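Local coordinates for protein bacterial leucyl aminopeptidase (Legionella pneumophila, PDB 6ESL) that probably removes amino-terminal residues, leucine above all, from peptides at a two-zinc site, as a secreted aminopeptidase redundant with an acyltransferase for nutrient acquisition inside amoebas, at residues Q25-A31 / E43-K48; I115-V121 / I388-E393; I230-A234 / Y249-Y253; A279-F283 / L382-F386. All blocks are in the same frame, centred on the assembly; numbering follows the deposited sequence.

In the fold
Three of the four contacts illustrate how a zinc exopeptidase core is packed, and contact 1 lies apart. Contacts 3 and 4, with centres about 9 Å apart, set helices 220-239 and 373-391 against one mixed sheet and touch each other through Ile230 with Phe283 and Ala233 with Ala383. Contact 2 lies about 12 Å from contact 4, between centres, and fastens the C-terminal end of helix 373-391. The Phe283 side chain of contact 4 is about 9 Å from a zinc ion, and Asp284, the next residue, binds zinc. Contact 1 belongs to the small N-terminal antiparallel sheet, its centre about 37 Å from those of contacts 2 and 4.

Contact 1 of 4, residues Q25-A31 / E43-K48; sequences QVPQCLA and ENKEFK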
loop_
_atom_site.group_PDB
_atom_site.type_symbol
_atom_site.label_atom_id
_atom_site.label_comp_id
_atom_site.label_asym_id
_atom_site.label_seq_id
_atom_site.Cartn_x
_atom_site.Cartn_y
_atom_site.Cartn_z
ATOM N N GLN B 25 3.013 17.222 -20.387
ATOM C CA GLN B 25 1.827 16.457 -20.069
ATOM C C GLN B 25 1.264 17.013 -18.757
ATOM O O GLN B 25 1.991 17.018 -17.758
ATOM C CB GLN B 25 2.017 14.985 -19.980
ATOM C CG GLN B 25 0.729 14.203 -19.852
ATOM C CD GLN B 25 0.895 12.679 -20.076
ATOM O OE1 GLN B 25 0.218 11.862 -19.440
ATOM N NE2 GLN B 25 1.850 12.309 -20.924
ATOM N N VAL B 26 0.025 17.544 -18.843
ATOM C CA VAL B 26 -0.598 18.290 -17.779
ATOM C C VAL B 26 -1.947 17.634 -17.384
ATOM O O VAL B 26 -2.809 17.369 -18.272
ATOM C CB VAL B 26 -0.760 19.716 -18.240
ATOM C CG1 VAL B 26 -1.230 20.632 -17.129
ATOM C CG2 VAL B 26 0.565 20.303 -18.717
ATOM N N PRO B 27 -2.173 17.426 -16.091
ATOM C CA PRO B 27 -3.541 17.018 -15.651
ATOM C C PRO B 27 -4.608 18.015 -16.031
ATOM O O PRO B 27 -4.387 19.255 -16.042
ATOM C CB PRO B 27 -3.421 16.975 -14.094
ATOM C CG PRO B 27 -1.947 17.015 -13.830
ATOM C CD PRO B 27 -1.277 17.696 -14.950
ATOM N N GLN B 28 -5.796 17.498 -16.371
ATOM C CA GLN B 28 -6.950 18.427 -16.724
ATOM C C GLN B 28 -7.188 19.565 -15.718
ATOM O O GLN B 28 -7.401 20.719 -16.128
ATOM C CB GLN B 28 -8.280 17.664 -16.974
ATOM C CG GLN B 28 -8.268 16.836 -18.248
ATOM C CD GLN B 28 -8.402 17.621 -19.569
ATOM O OE1 GLN B 28 -8.464 18.869 -19.588
ATOM N NE2 GLN B 28 -8.430 16.877 -20.669
ATOM N N CYS B 29 -7.058 19.235 -14.443
ATOM C CA CYS B 29 -7.354 20.204 -13.390
ATOM C C CYS B 29 -6.426 21.385 -13.484
ATOM O O CYS B 29 -6.841 22.480 -13.357
ATOM C CB CYS B 29 -7.248 19.573 -12.014
ATOM S SG CYS B 29 -5.645 18.807 -11.544
ATOM N N LEU B 30 -5.132 21.127 -13.748
ATOM C CA LEU B 30 -4.166 22.225 -13.975
ATOM C C LEU B 30 -4.312 22.877 -15.331
ATOM O O LEU B 30 -4.230 24.130 -15.476
ATOM C CB LEU B 30 -2.756 21.642 -13.788
ATOM C CG LEU B 30 -1.574 22.632 -13.964
ATOM C CD1 LEU B 30 -1.670 23.916 -13.119
ATOM C CD2 LEU B 30 -0.355 21.880 -13.605
ATOM N N ALA B 31 -4.514 22.058 -16.362
ATOM C CA ALA B 31 -4.685 22.576 -17.740
ATOM C C ALA B 31 -5.778 23.620 -17.811
ATOM O O ALA B 31 -5.631 24.625 -18.508
ATOM C CB ALA B 31 -4.978 21.442 -18.725
ATOM N N GLU B 43 -5.255 15.276 -26.164
ATOM C CA GLU B 43 -5.937 15.218 -24.906
ATOM C C GLU B 43 -6.845 14.058 -24.747
ATOM O O GLU B 43 -7.343 13.494 -25.688
ATOM C CB GLU B 43 -6.621 16.511 -24.529
ATOM C CG GLU B 43 -7.826 16.920 -25.311
ATOM C CD GLU B 43 -8.490 18.123 -24.692
ATOM O OE1 GLU B 43 -9.133 17.977 -23.627
ATOM O OE2 GLU B 43 -8.357 19.198 -25.262
ATOM N N ASN B 44 -7.046 13.707 -23.507
ATOM C CA ASN B 44 -7.932 12.650 -23.135
ATOM C C ASN B 44 -8.684 13.051 -21.902
ATOM O O ASN B 44 -8.655 14.179 -21.494
ATOM C CB ASN B 44 -7.261 11.274 -23.082
ATOM C CG ASN B 44 -6.254 11.133 -21.974
ATOM O OD1 ASN B 44 -6.184 11.939 -21.089
ATOM N ND2 ASN B 44 -5.488 10.080 -22.026
ATOM N N LYS B 45 -9.387 12.124 -21.304
ATOM C CA LYS B 45 -10.182 12.441 -20.148
ATOM C C LYS B 45 -9.383 13.022 -18.986
ATOM O O LYS B 45 -9.848 13.896 -18.318
ATOM C CB LYS B 45 -10.908 11.182 -19.704
ATOM C CG LYS B 45 -11.955 10.666 -20.652
ATOM C CD LYS B 45 -12.615 9.398 -20.152
ATOM C CE LYS B 45 -13.697 8.880 -21.097
ATOM N NZ LYS B 45 -14.362 7.626 -20.669
ATOM N N GLU B 46 -8.193 12.517 -18.740
ATOM C CA GLU B 46 -7.386 13.004 -17.645
ATOM C C GLU B 46 -6.255 14.009 -17.890
ATOM O O GLU B 46 -5.839 14.682 -16.990
ATOM C CB GLU B 46 -6.762 11.787 -16.998
ATOM C CG GLU B 46 -7.758 10.856 -16.358
ATOM C CD GLU B 46 -8.604 11.532 -15.289
ATOM O OE1 GLU B 46 -8.072 12.339 -14.520
ATOM O OE2 GLU B 46 -9.806 11.256 -15.219
ATOM N N PHE B 47 -5.845 14.155 -19.124
ATOM C CA PHE B 47 -4.609 14.896 -19.480
ATOM C C PHE B 47 -4.723 15.630 -20.767
ATOM O O PHE B 47 -5.449 15.200 -21.717
ATOM C CB PHE B 47 -3.340 13.996 -19.657
ATOM C CG PHE B 47 -2.941 13.213 -18.466
ATOM C CD1 PHE B 47 -2.244 13.807 -17.434
ATOM C CD2 PHE B 47 -3.230 11.862 -18.386
ATOM C CE1 PHE B 47 -1.892 13.088 -16.320
ATOM C CE2 PHE B 47 -2.872 11.102 -17.282
ATOM C CZ PHE B 47 -2.196 11.732 -16.219
ATOM N N LYS B 48 -3.997 16.739 -20.826
ATOM C CA LYS B 48 -3.628 17.354 -22.083
ATOM C C LYS B 48 -2.092 17.229 -22.233
ATOM O O LYS B 48 -1.382 17.298 -21.258
ATOM C CB LYS B 48 -3.960 18.835 -22.129
ATOM C CG LYS B 48 -5.468 19.074 -22.045
ATOM C CD LYS B 48 -5.865 20.463 -22.395
ATOM C CE LYS B 48 -7.369 20.577 -22.128
ATOM N NZ LYS B 48 -7.703 21.960 -22.332
#
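Gln28 enters the 43-48 turn from the start of helix 28-31 and is held there through both its backbone and its amide. Gln28 N donates to Glu46 O (2.9 Å). Further out the side chain bends at chi2 (-75°), which carries Gln28 NE2 into the turn, where it donates to Asn44 O at 2.8 Å and to Glu43 OE1 at 3.2 Å. Both acceptors lie near the amide plane and together fix its rotation. The turn is itself braced by an Asx motif, Asn44 OD1 accepting from Phe47 N at 3.0 Å.

Lys48 pairs with Val26 as an antiparallel hydrogen-bonded pair, and its extended chain crosses Gln28 at about a right angle. Lys48 CE comes within 3.3 Å of Gln28 OE1, while Lys48 CD rests on Ala31 CB at 3.9 Å. Phe47 serves the other face: Gln25 OE1 stands 3.5 Å above the plane of the Phe47 ring, over its centre, with amide and ring planes 74° apart.

Strands 47-53 and 21-27 are thus joined where the latter gives way to helix 28-31, which is anchored by the Cys29-Cys69 disulfide and by Leu30 against helix 57-67. Strand 39-43 flanks 47-53, strand 73-74 flanks 21-27, and Tyr331 of the second subunit packs against Phe47, Gln25 and Pro27.

Contact 2 of 4, residues I115-V121 / I388-E393; sequences IKHEEEV and IELASE
His117 lays one face of its imidazole against Ser392, whose CB sits 3.6 Å from the ring centroid in a CH-pi contact displaced toward the rim. At the ring's edge His117 NE2 donates to Glu393 OE1 over 2.7 Å. The acceptor lies almost exactly in the ring plane, although the histidine meets it from above the carboxylate plane, 46° out. Face and edge together fix the ring's tilt.

Glu389 provides the second anchor. Its chain bends at chi2 (-77°) and brings the carboxylate up to the backbone N-H groups that lead into helix 118-125: Glu389 OE1 accepts from Lys116 N at 2.9 Å and Glu389 OE2 from His117 N at 2.8 Å, both on their syn sides. This two-pronged grip reaches the N-cap residue, His117, and Glu389 OE2 also accepts a hydrogen bond from Tyr319 OH on helix 306-320.

On the next turn Glu120 stretches across Ile388, its carboxylate end against Ile388 CG2, and Val121 packs beside the same methyl. Ser392 OG is spoken for by Ile388 O at 2.6 Å. Lys116 adds a long salt bridge, Lys116 NZ to Glu393 OE2 at 3.6 Å, while the terminal carboxylate of Glu393 pairs with Arg246.

The chemistry is that of a chain end tied down by charge and backbone bonds: two carboxylates beside His117 would probably favour its protonated form, and Glu389, though buried, has donors for both its oxygens.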
loop_
_atom_site.group_PDB
_atom_site.type_symbol
_atom_site.label_atom_id
_atom_site.label_comp_id
_atom_site.label_asym_id
_atom_site.label_seq_id
_atom_site.Cartn_x
_atom_site.Cartn_y
_atom_site.Cartn_z
ATOM N N ILE B 115 -7.940 9.761 11.901
ATOM C CA ILE B 115 -8.234 9.470 13.304
ATOM C C ILE B 115 -8.690 10.791 13.960
ATOM O O ILE B 115 -7.905 11.726 14.057
ATOM C CB ILE B 115 -6.949 8.947 14.021
ATOM C CG1 ILE B 115 -6.579 7.561 13.386
ATOM C CG2 ILE B 115 -7.117 9.032 15.540
ATOM C CD1 ILE B 115 -5.246 6.925 13.698
ATOM N N LYS B 116 -9.970 10.854 14.306
ATOM C CA LYS B 116 -10.634 12.049 14.826
ATOM C C LYS B 116 -11.597 11.722 15.876
ATOM O O LYS B 116 -12.419 12.558 16.182
ATOM C CB LYS B 116 -11.494 12.690 13.770
ATOM C CG LYS B 116 -10.818 13.082 12.477
ATOM C CD LYS B 116 -11.886 13.682 11.583
ATOM C CE LYS B 116 -11.310 14.652 10.559
ATOM N NZ LYS B 116 -12.121 15.907 10.442
ATOM N N HIS B 117 -11.597 10.516 16.432
ATOM C CA HIS B 117 -12.620 10.141 17.413
ATOM C C HIS B 117 -11.995 9.385 18.555
ATOM O O HIS B 117 -12.554 8.415 19.045
ATOM C CB HIS B 117 -13.765 9.353 16.740
ATOM C CG HIS B 117 -14.519 10.165 15.747
ATOM N ND1 HIS B 117 -15.575 10.968 16.102
ATOM C CD2 HIS B 117 -14.315 10.390 14.433
ATOM C CE1 HIS B 117 -16.024 11.617 15.048
ATOM N NE2 HIS B 117 -15.279 11.290 14.024
ATOM N N GLU B 118 -10.819 9.858 18.982
ATOM C CA GLU B 118 -10.085 9.250 20.091
ATOM C C GLU B 118 -10.862 8.956 21.312
ATOM O O GLU B 118 -10.782 7.841 21.794
ATOM C CB GLU B 118 -8.894 10.100 20.500
ATOM C CG GLU B 118 -7.723 9.769 19.618
ATOM C CD GLU B 118 -6.484 10.500 19.982
ATOM O OE1 GLU B 118 -5.993 10.205 21.097
ATOM O OE2 GLU B 118 -6.032 11.320 19.142
ATOM N N GLU B 119 -11.574 9.947 21.859
ATOM C CA GLU B 119 -12.241 9.697 23.131
ATOM C C GLU B 119 -13.319 8.624 23.024
ATOM O O GLU B 119 -13.348 7.728 23.880
ATOM C CB GLU B 119 -12.818 10.978 23.782
ATOM C CG GLU B 119 -11.744 11.969 24.240
ATOM C CD GLU B 119 -12.327 13.249 24.810
ATOM O OE1 GLU B 119 -13.567 13.456 24.677
ATOM O OE2 GLU B 119 -11.559 14.028 25.424
ATOM N N GLU B 120 -14.148 8.684 21.984
ATOM C CA GLU B 120 -15.205 7.696 21.782
ATOM C C GLU B 120 -14.646 6.289 21.563
ATOM O O GLU B 120 -15.178 5.315 22.098
ATOM C CB GLU B 120 -16.092 8.097 20.601
ATOM C CG GLU B 120 -17.206 7.108 20.297
ATOM C CD GLU B 120 -18.057 7.534 19.118
ATOM O OE1 GLU B 120 -17.797 8.619 18.557
ATOM O OE2 GLU B 120 -18.987 6.785 18.752
ATOM N N VAL B 121 -13.577 6.185 20.778
ATOM C CA VAL B 121 -12.932 4.869 20.509
ATOM C C VAL B 121 -12.320 4.280 21.781
ATOM O O VAL B 121 -12.590 3.126 22.172
ATOM C CB VAL B 121 -11.804 5.004 19.452
ATOM C CG1 VAL B 121 -11.032 3.694 19.343
ATOM C CG2 VAL B 121 -12.367 5.369 18.080
ATOM N N ILE B 388 -16.272 2.891 14.677
ATOM C CA ILE B 388 -16.553 4.199 15.279
ATOM C C ILE B 388 -15.883 5.314 14.477
ATOM O O ILE B 388 -16.532 6.299 14.168
ATOM C CB ILE B 388 -16.195 4.225 16.783
ATOM C CG1 ILE B 388 -17.141 3.327 17.586
ATOM C CG2 ILE B 388 -16.191 5.645 17.314
ATOM C CD1 ILE B 388 -16.662 3.009 18.971
ATOM N N GLU B 389 -14.617 5.181 14.092
ATOM C CA GLU B 389 -13.995 6.239 13.307
ATOM C C GLU B 389 -14.701 6.504 11.988
ATOM O O GLU B 389 -14.940 7.660 11.656
ATOM C CB GLU B 389 -12.508 5.961 12.971
ATOM C CG GLU B 389 -11.588 6.154 14.173
ATOM C CD GLU B 389 -11.296 7.646 14.481
ATOM O OE1 GLU B 389 -11.581 8.501 13.578
ATOM O OE2 GLU B 389 -10.814 7.933 15.636
ATOM N N LEU B 390 -15.002 5.445 11.220
ATOM C CA LEU B 390 -15.479 5.669 9.865
ATOM C C LEU B 390 -16.996 5.989 9.813
ATOM O O LEU B 390 -17.457 6.717 8.928
ATOM C CB LEU B 390 -15.129 4.485 8.984
ATOM C CG LEU B 390 -13.599 4.254 8.818
ATOM C CD1 LEU B 390 -13.336 3.059 7.953
ATOM C CD2 LEU B 390 -12.901 5.456 8.242
ATOM N N ALA B 391 -17.752 5.453 10.759
ATOM C CA ALA B 391 -19.206 5.640 10.787
ATOM C C ALA B 391 -19.565 6.981 11.398
ATOM O O ALA B 391 -20.702 7.429 11.231
ATOM C CB ALA B 391 -19.894 4.505 11.534
ATOM N N SER B 392 -18.613 7.616 12.094
ATOM C CA SER B 392 -18.822 8.946 12.682
ATOM C C SER B 392 -18.445 10.052 11.736
ATOM O O SER B 392 -18.588 11.182 12.114
ATOM C CB SER B 392 -18.024 9.109 13.984
ATOM O OG SER B 392 -18.319 8.086 14.898
ATOM N N GLU B 393 -17.950 9.751 10.542
ATOM C CA GLU B 393 -17.624 10.776 9.501
ATOM C C GLU B 393 -18.482 10.679 8.222
ATOM O O GLU B 393 -18.316 11.505 7.310
ATOM C CB GLU B 393 -16.148 10.697 9.074
ATOM C CG GLU B 393 -15.159 10.999 10.173
ATOM C CD GLU B 393 -15.243 12.412 10.705
ATOM O OE1 GLU B 393 -15.885 12.605 11.765
ATOM O OE2 GLU B 393 -14.643 13.315 10.064
ATOM O OXT GLU B 393 -19.326 9.790 8.053
#

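Contact 3 of 4, residues I230-A234 / Y249-Y253; sequences IMEAA and YFIWY
Ile230 runs alongside the Trp252 indole, head to tail, with Ile230 CD1 over the indole face, 3.8 Å from the centroid of its five-membered ring. The branch gets there because chi1 (70°) turns CG1 between the backbone N and the carbonyl carbon, from where it runs out along the ring. Met231 meets the neighbouring six-membered ring. Its chain, doubly bent beyond CG, crosses Trp252 at about a right angle and sets Met231 CE 3.5 Å from Trp252 CZ2, with the sulfur in an oblique Met-aromatic contact.

One turn further along the helix, Ala234 plants its CB squarely over the Phe250 ring, 3.8 Å from the centroid and only 5° off the ring normal. Ala233 CB lies 4.1 Å from Phe250 CE2. Small residues at these two positions let the phenyl ring lie close to the helix backbone.

Around this first shell, Ser227 O on the same helix accepts from Trp252 NE1 and so helps to set the indole. Leu160 of helix 151-170 packs on both Met231 and Trp252, and Ile206 and Ala208 of strand 203-209 support Ile230. Helix 220-239 and strand 248-253 belong to a beta-alpha-beta unit, and their local axes run 9.5 Å apart at 156°.

Between the two segments themselves, helix and strand are held by CH-pi and dispersion contact among buried groups, and the hydrogen bond from Trp252 NE1 to the Ser227 carbonyl adds a polar tie to the same helix.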
loop_
_atom_site.group_PDB
_atom_site.type_symbol
_atom_site.label_atom_id
_atom_site.label_comp_id
_atom_site.label_asym_id
_atom_site.label_seq_id
_atom_site.Cartn_x
_atom_site.Cartn_y
_atom_site.Cartn_z
ATOM N N ILE B 230 -15.682 -10.269 15.938
ATOM C CA ILE B 230 -16.623 -9.244 15.445
ATOM C C ILE B 230 -17.965 -9.263 16.216
ATOM O O ILE B 230 -18.636 -8.234 16.302
ATOM C CB ILE B 230 -16.863 -9.238 13.916
ATOM C CG1 ILE B 230 -17.642 -10.450 13.494
ATOM C CG2 ILE B 230 -15.513 -9.099 13.157
ATOM C CD1 ILE B 230 -18.206 -10.274 12.104
ATOM N N MET B 231 -18.336 -10.411 16.790
ATOM C CA MET B 231 -19.558 -10.477 17.627
ATOM C C MET B 231 -19.412 -9.578 18.844
ATOM O O MET B 231 -20.365 -8.913 19.227
ATOM C CB MET B 231 -19.904 -11.906 18.038
ATOM C CG MET B 231 -21.245 -12.038 18.882
ATOM S SD MET B 231 -22.663 -11.543 17.861
ATOM C CE MET B 231 -22.802 -13.023 16.872
ATOM N N GLU B 232 -18.222 -9.555 19.451
ATOM C CA GLU B 232 -17.990 -8.741 20.650
ATOM C C GLU B 232 -17.916 -7.272 20.267
ATOM O O GLU B 232 -18.429 -6.440 20.949
ATOM C CB GLU B 232 -16.781 -9.220 21.463
ATOM C CG GLU B 232 -16.400 -8.265 22.565
ATOM C CD GLU B 232 -17.426 -8.073 23.680
ATOM O OE1 GLU B 232 -18.439 -8.815 23.739
ATOM O OE2 GLU B 232 -17.206 -7.122 24.467
ATOM N N ALA B 233 -17.330 -6.971 19.104
ATOM C CA ALA B 233 -17.347 -5.578 18.640
ATOM C C ALA B 233 -18.819 -5.086 18.368
ATOM O O ALA B 233 -19.160 -3.930 18.657
ATOM C CB ALA B 233 -16.496 -5.424 17.391
ATOM N N ALA B 234 -19.644 -5.971 17.790
ATOM C CA ALA B 234 -21.057 -5.641 17.527
ATOM C C ALA B 234 -21.746 -5.314 18.874
ATOM O O ALA B 234 -22.433 -4.305 18.985
ATOM C CB ALA B 234 -21.823 -6.790 16.844
ATOM N N TYR B 249 -22.637 -2.272 9.110
ATOM C CA TYR B 249 -23.083 -3.659 8.978
ATOM C C TYR B 249 -22.089 -4.620 9.639
ATOM O O TYR B 249 -20.906 -4.547 9.419
ATOM C CB TYR B 249 -23.346 -4.056 7.507
ATOM C CG TYR B 249 -24.523 -3.412 6.782
ATOM C CD1 TYR B 249 -24.378 -2.240 6.121
ATOM C CD2 TYR B 249 -25.782 -4.087 6.688
ATOM C CE1 TYR B 249 -25.455 -1.657 5.411
ATOM C CE2 TYR B 249 -26.854 -3.545 5.999
ATOM C CZ TYR B 249 -26.682 -2.337 5.351
ATOM O OH TYR B 249 -27.681 -1.799 4.605
ATOM N N PHE B 250 -22.609 -5.555 10.370
ATOM C CA PHE B 250 -21.902 -6.735 10.764
ATOM C C PHE B 250 -22.377 -7.955 10.000
ATOM O O PHE B 250 -23.522 -8.272 10.017
ATOM C CB PHE B 250 -21.899 -6.986 12.291
ATOM C CG PHE B 250 -21.121 -5.966 13.056
ATOM C CD1 PHE B 250 -21.755 -4.759 13.445
ATOM C CD2 PHE B 250 -19.779 -6.186 13.462
ATOM C CE1 PHE B 250 -21.027 -3.798 14.184
ATOM C CE2 PHE B 250 -19.059 -5.250 14.198
ATOM C CZ PHE B 250 -19.671 -4.055 14.539
ATOM N N ILE B 251 -21.445 -8.656 9.315
ATOM C CA ILE B 251 -21.839 -9.700 8.412
ATOM C C ILE B 251 -21.063 -10.960 8.693
ATOM O O ILE B 251 -19.840 -10.909 8.735
ATOM C CB ILE B 251 -21.632 -9.240 6.932
ATOM C CG1 ILE B 251 -22.301 -7.894 6.712
ATOM C CG2 ILE B 251 -22.194 -10.309 5.979
ATOM C CD1 ILE B 251 -22.481 -7.417 5.284
ATOM N N TRP B 252 -21.755 -12.101 8.782
ATOM C CA TRP B 252 -21.133 -13.377 8.867
ATOM C C TRP B 252 -21.442 -14.137 7.577
ATOM O O TRP B 252 -22.563 -14.553 7.360
ATOM C CB TRP B 252 -21.569 -14.153 10.050
ATOM C CG TRP B 252 -21.114 -13.543 11.426
ATOM C CD1 TRP B 252 -20.052 -13.922 12.172
ATOM C CD2 TRP B 252 -21.707 -12.431 12.129
ATOM N NE1 TRP B 252 -19.944 -13.148 13.299
ATOM C CE2 TRP B 252 -20.944 -12.228 13.297
ATOM C CE3 TRP B 252 -22.802 -11.573 11.879
ATOM C CZ2 TRP B 252 -21.275 -11.220 14.251
ATOM C CZ3 TRP B 252 -23.088 -10.545 12.830
ATOM C CH2 TRP B 252 -22.336 -10.392 13.978
ATOM N N TYR B 253 -20.415 -14.344 6.729
ATOM C CA TYR B 253 -20.661 -14.921 5.455
ATOM C C TYR B 253 -20.744 -16.438 5.533
ATOM O O TYR B 253 -19.995 -17.027 6.242
ATOM C CB TYR B 253 -19.489 -14.567 4.477
ATOM C CG TYR B 253 -19.212 -13.126 4.396
ATOM C CD1 TYR B 253 -20.091 -12.256 3.667
ATOM C CD2 TYR B 253 -18.071 -12.582 4.970
ATOM C CE1 TYR B 253 -19.783 -10.911 3.515
ATOM C CE2 TYR B 253 -17.820 -11.213 4.924
ATOM C CZ TYR B 253 -18.654 -10.398 4.190
ATOM O OH TYR B 253 -18.370 -9.071 4.110
#

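Contact 4 of 4, residues A279-F283 / L382-F386; sequences AVVQF and LAVAF
Leu382 opens the helical side of the contact with a light touch, its CD2 lying 4.4 Å from CE1 of Phe283. The next residue, Ala383, comes closer: its CB stands 3.6 Å from Phe283 CE2, approaching the ring obliquely. Phe283 therefore reaches toward this turn of the helix and meets two consecutive residues.

A turn later Phe386 makes the broader contact. With its CG anti to the backbone N (chi1 -175°), the ring reaches to strand 277-282, and Val281 lies alongside it, pointing the other way. Val281 CG1 lies over the ring face, 3.8 Å from the centroid and 24° off the normal, offset toward the CD2-CE2 rim. Ala279 CB approaches the far end of the same ring, 4.2 Å from Phe386 CZ. The alternate residues Ala279, Val281 and Phe283 thus present a single face to the helix, as expected of an extended chain.

This is a helix laid antiparallel on a central strand of the M28-family alpha/beta domain, just before the zinc ligand Asp284; the local axes are 177° apart in direction and 10.4 Å from each other. Strand 277-282 lies in the mixed sheet between 203-209 and 346-350, with Ile204 and Ile206 of the former and Pro349 of the latter lining the same layer. Helix 373-391 is packed between helix 306-320, where Leu308 and Leu312 meet Phe386, and helix 220-239, where Ala233 meets Ala383.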
loop_
_atom_site.group_PDB
_atom_site.type_symbol
_atom_site.label_atom_id
_atom_site.label_comp_id
_atom_site.label_asym_id
_atom_site.label_seq_id
_atom_site.Cartn_x
_atom_site.Cartn_y
_atom_site.Cartn_z
ATOM N N ALA B 279 -16.721 1.461 2.971
ATOM C CA ALA B 279 -15.521 0.702 3.341
ATOM C C ALA B 279 -15.871 -0.621 4.049
ATOM O O ALA B 279 -16.830 -0.689 4.862
ATOM C CB ALA B 279 -14.602 1.543 4.208
ATOM N N VAL B 280 -15.031 -1.628 3.767
ATOM C CA VAL B 280 -15.212 -2.984 4.274
ATOM C C VAL B 280 -13.922 -3.477 4.975
ATOM O O VAL B 280 -12.803 -3.267 4.450
ATOM C CB VAL B 280 -15.539 -3.910 3.091
ATOM C CG1 VAL B 280 -15.781 -5.292 3.566
ATOM C CG2 VAL B 280 -16.768 -3.380 2.385
ATOM N N VAL B 281 -14.054 -4.147 6.123
ATOM C CA VAL B 281 -12.950 -4.889 6.679
ATOM C C VAL B 281 -13.386 -6.353 6.833
ATOM O O VAL B 281 -14.608 -6.653 7.080
ATOM C CB VAL B 281 -12.432 -4.274 8.013
ATOM C CG1 VAL B 281 -13.508 -4.225 9.066
ATOM C CG2 VAL B 281 -11.193 -4.958 8.571
ATOM N N GLN B 282 -12.427 -7.244 6.674
ATOM C CA GLN B 282 -12.620 -8.660 6.859
ATOM C C GLN B 282 -11.742 -9.177 7.999
ATOM O O GLN B 282 -10.508 -8.951 8.028
ATOM C CB GLN B 282 -12.307 -9.387 5.556
ATOM C CG GLN B 282 -12.255 -10.917 5.576
ATOM C CD GLN B 282 -13.605 -11.557 5.779
ATOM O OE1 GLN B 282 -14.632 -10.867 5.894
ATOM N NE2 GLN B 282 -13.627 -12.902 5.725
ATOM N N PHE B 283 -12.382 -9.921 8.889
ATOM C CA PHE B 283 -11.685 -10.659 9.982
ATOM C C PHE B 283 -11.728 -12.151 9.745
ATOM O O PHE B 283 -12.815 -12.812 9.939
ATOM C CB PHE B 283 -12.259 -10.262 11.330
ATOM C CG PHE B 283 -12.000 -8.846 11.689
ATOM C CD1 PHE B 283 -10.809 -8.476 12.346
ATOM C CD2 PHE B 283 -12.877 -7.869 11.367
ATOM C CE1 PHE B 283 -10.534 -7.142 12.639
ATOM C CE2 PHE B 283 -12.643 -6.566 11.702
ATOM C CZ PHE B 283 -11.420 -6.205 12.278
ATOM N N LEU B 382 -9.819 -3.605 17.074
ATOM C CA LEU B 382 -9.623 -3.008 15.771
ATOM C C LEU B 382 -10.967 -2.811 15.062
ATOM O O LEU B 382 -11.167 -1.782 14.425
ATOM C CB LEU B 382 -8.623 -3.823 14.924
ATOM C CG LEU B 382 -8.319 -3.346 13.510
ATOM C CD1 LEU B 382 -7.848 -1.904 13.493
ATOM C CD2 LEU B 382 -7.274 -4.221 12.773
ATOM N N ALA B 383 -11.848 -3.819 15.125
ATOM C CA ALA B 383 -13.175 -3.721 14.471
ATOM C C ALA B 383 -13.957 -2.532 15.077
ATOM O O ALA B 383 -14.579 -1.774 14.320
ATOM C CB ALA B 383 -13.971 -5.001 14.682
ATOM N N VAL B 384 -13.969 -2.471 16.417
ATOM C CA VAL B 384 -14.651 -1.359 17.139
ATOM C C VAL B 384 -14.110 -0.001 16.699
ATOM O O VAL B 384 -14.876 0.928 16.398
ATOM C CB VAL B 384 -14.585 -1.486 18.680
ATOM C CG1 VAL B 384 -15.081 -0.221 19.421
ATOM C CG2 VAL B 384 -15.430 -2.636 19.102
ATOM N N ALA B 385 -12.788 0.100 16.599
ATOM C CA ALA B 385 -12.180 1.391 16.245
ATOM C C ALA B 385 -12.490 1.773 14.791
ATOM O O ALA B 385 -12.788 2.937 14.510
ATOM C CB ALA B 385 -10.692 1.346 16.495
ATOM N N PHE B 386 -12.402 0.825 13.863
ATOM C CA PHE B 386 -12.774 1.009 12.496
ATOM C C PHE B 386 -14.240 1.468 12.347
ATOM O O PHE B 386 -14.537 2.434 11.670
ATOM C CB PHE B 386 -12.577 -0.371 11.786
ATOM C CG PHE B 386 -12.794 -0.388 10.315
ATOM C CD1 PHE B 386 -11.716 -0.118 9.450
ATOM C CD2 PHE B 386 -14.015 -0.756 9.758
ATOM C CE1 PHE B 386 -11.882 -0.166 8.050
ATOM C CE2 PHE B 386 -14.183 -0.804 8.361
ATOM C CZ PHE B 386 -13.114 -0.494 7.519
#